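Local coordinates for protein heavy metal cation tricomponent efflux pump ZneA(CzcA-like) (PDB 4K0J) that probably exports zinc ions in exchange for protons, as an inner-membrane pump of the resistance-nodulation-cell division (RND) superfamily, at residues 376-382 with 466-470. Residue numbers count along the deposited sequence, not the author numbering.
Sequences LMHHFKI and FAVGF
This is apolar packing of the end of helix 365-379, and the turn that follows it, against helix 463-479 in the predicted transmembrane bundle of an RND pump. Segment 376-382 begins as the last helical turn; Phe380 N hydrogen-bonds Leu376 O (3.2 Å), then Lys381 leaves helical phi/psi with positive phi (65/25) and extended Ile382 turns back toward the partner. CA atoms pair Leu376 with Phe470 (6.8 Å) and Met377 with Ala467 (7.1 Å). Phe466 and Phe470, one turn apart and both m at chi1, point toward segment 376-382. Leu376 CB makes a CH-pi contact over the Phe470 ring, 3.8 Å from its centroid; Met377 CG meets its edge. The terminal methyl of Ile382 touches both rings, CD1 lying 3.5 Å from Phe466 CG and 3.6 Å from Phe470 CE2. Small Ala467 admits flexible Met377, SD to CB 3.7 Å. Phe380, chi1 t, sits obliquely beside Phe466, centroids 5.5 Å apart; apolar surface residues, it and Leu376 may also face lipid. Beyond, Phe466 meets the Phe451 ring, and Met377 touches Leu34, just after helix 13-31.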
loop_
_atom_site.group_PDB
_atom_site.type_symbol
_atom_site.label_atom_id
_atom_site.label_comp_id
_atom_site.label_asym_id
_atom_site.label_seq_id
_atom_site.Cartn_x
_atom_site.Cartn_y
_atom_site.Cartn_z
ATOM N N LEU C 376 -17.988 6.713 -20.279
ATOM C CA LEU C 376 -18.013 5.543 -19.413
ATOM C C LEU C 376 -16.632 4.904 -19.296
ATOM O O LEU C 376 -16.323 4.251 -18.299
ATOM C CB LEU C 376 -19.038 4.529 -19.916
ATOM C CG LEU C 376 -20.458 5.083 -20.006
ATOM C CD1 LEU C 376 -21.449 3.974 -20.307
ATOM C CD2 LEU C 376 -20.832 5.809 -18.724
ATOM N N MET C 377 -15.806 5.095 -20.318
ATOM C CA MET C 377 -14.433 4.619 -20.273
ATOM C C MET C 377 -13.566 5.652 -19.580
ATOM O O MET C 377 -12.495 5.336 -19.070
ATOM C CB MET C 377 -13.903 4.341 -21.676
ATOM C CG MET C 377 -14.610 3.199 -22.382
ATOM S SD MET C 377 -13.797 2.759 -23.924
ATOM C CE MET C 377 -13.612 4.379 -24.663
ATOM N N HIS C 378 -14.042 6.890 -19.562
ATOM C CA HIS C 378 -13.327 7.969 -18.897
ATOM C C HIS C 378 -13.440 7.833 -17.384
ATOM O O HIS C 378 -12.490 8.116 -16.654
ATOM C CB HIS C 378 -13.869 9.330 -19.345
ATOM C CG HIS C 378 -13.143 10.497 -18.752
ATOM N ND1 HIS C 378 -13.402 10.971 -17.484
ATOM C CD2 HIS C 378 -12.168 11.291 -19.257
ATOM C CE1 HIS C 378 -12.617 12.003 -17.231
ATOM N NE2 HIS C 378 -11.859 12.218 -18.292
ATOM N N HIS C 379 -14.605 7.394 -16.915
ATOM C CA HIS C 379 -14.851 7.298 -15.481
ATOM C C HIS C 379 -14.521 5.922 -14.902
ATOM O O HIS C 379 -14.319 5.789 -13.697
ATOM C CB HIS C 379 -16.285 7.710 -15.147
ATOM C CG HIS C 379 -16.561 9.162 -15.389
ATOM N ND1 HIS C 379 -16.092 10.155 -14.556
ATOM C CD2 HIS C 379 -17.250 9.787 -16.372
ATOM C CE1 HIS C 379 -16.483 11.332 -15.016
ATOM N NE2 HIS C 379 -17.187 11.137 -16.116
ATOM N N PHE C 380 -14.466 4.905 -15.757
ATOM C CA PHE C 380 -13.984 3.592 -15.334
ATOM C C PHE C 380 -12.473 3.527 -15.564
ATOM O O PHE C 380 -11.826 2.526 -15.254
ATOM C CB PHE C 380 -14.704 2.470 -16.093
ATOM C CG PHE C 380 -14.641 1.123 -15.408
ATOM C CD1 PHE C 380 -15.587 0.770 -14.459
ATOM C CD2 PHE C 380 -13.647 0.206 -15.722
ATOM C CE1 PHE C 380 -15.536 -0.466 -13.830
ATOM C CE2 PHE C 380 -13.591 -1.030 -15.097
ATOM C CZ PHE C 380 -14.536 -1.366 -14.152
ATOM N N LYS C 381 -11.928 4.615 -16.107
ATOM C CA LYS C 381 -10.496 4.752 -16.371
ATOM C C LYS C 381 -9.981 3.765 -17.421
ATOM O O LYS C 381 -8.798 3.426 -17.444
ATOM C CB LYS C 381 -9.688 4.639 -15.073
ATOM C CG LYS C 381 -10.115 5.610 -13.986
ATOM C CD LYS C 381 -10.092 7.039 -14.492
ATOM C CE LYS C 381 -10.256 8.022 -13.351
ATOM N NZ LYS C 381 -9.159 7.868 -12.356
ATOM N N ILE C 382 -10.874 3.310 -18.291
ATOM C CA ILE C 382 -10.506 2.379 -19.352
ATOM C C ILE C 382 -9.705 3.096 -20.431
ATOM O O ILE C 382 -10.079 4.184 -20.868
ATOM C CB ILE C 382 -11.761 1.720 -19.964
ATOM C CG1 ILE C 382 -12.491 0.914 -18.893
ATOM C CG2 ILE C 382 -11.401 0.823 -21.146
ATOM C CD1 ILE C 382 -13.892 0.546 -19.270
ATOM N N PHE C 466 -15.469 -3.450 -23.325
ATOM C CA PHE C 466 -16.129 -2.367 -22.613
ATOM C C PHE C 466 -16.673 -1.313 -23.565
ATOM O O PHE C 466 -17.833 -0.921 -23.468
ATOM C CB PHE C 466 -15.173 -1.723 -21.617
ATOM C CG PHE C 466 -14.918 -2.559 -20.400
ATOM C CD1 PHE C 466 -15.911 -2.745 -19.452
ATOM C CD2 PHE C 466 -13.682 -3.149 -20.194
ATOM C CE1 PHE C 466 -15.680 -3.510 -18.326
ATOM C CE2 PHE C 466 -13.444 -3.914 -19.068
ATOM C CZ PHE C 466 -14.444 -4.095 -18.133
ATOM N N ALA C 467 -15.826 -0.855 -24.482
ATOM C CA ALA C 467 -16.216 0.159 -25.451
ATOM C C ALA C 467 -17.465 -0.281 -26.194
ATOM O O ALA C 467 -18.425 0.475 -26.320
ATOM C CB ALA C 467 -15.085 0.415 -26.427
ATOM N N VAL C 468 -17.447 -1.522 -26.664
ATOM C CA VAL C 468 -18.581 -2.095 -27.372
ATOM C C VAL C 468 -19.801 -2.198 -26.467
ATOM O O VAL C 468 -20.905 -1.895 -26.895
ATOM C CB VAL C 468 -18.243 -3.477 -27.968
ATOM C CG1 VAL C 468 -19.506 -4.215 -28.375
ATOM C CG2 VAL C 468 -17.310 -3.324 -29.156
ATOM N N GLY C 469 -19.604 -2.613 -25.218
ATOM C CA GLY C 469 -20.712 -2.702 -24.280
ATOM C C GLY C 469 -21.416 -1.367 -24.095
ATOM O O GLY C 469 -22.615 -1.228 -24.367
ATOM N N PHE C 470 -20.650 -0.381 -23.640
ATOM C CA PHE C 470 -21.153 0.965 -23.394
ATOM C C PHE C 470 -21.805 1.552 -24.638
ATOM O O PHE C 470 -22.924 2.058 -24.576
ATOM C CB PHE C 470 -20.017 1.882 -22.933
ATOM C CG PHE C 470 -19.239 1.344 -21.770
ATOM C CD1 PHE C 470 -19.863 0.599 -20.786
ATOM C CD2 PHE C 470 -17.878 1.580 -21.667
ATOM C CE1 PHE C 470 -19.144 0.100 -19.720
ATOM C CE2 PHE C 470 -17.150 1.086 -20.605
ATOM C CZ PHE C 470 -17.782 0.345 -19.629
#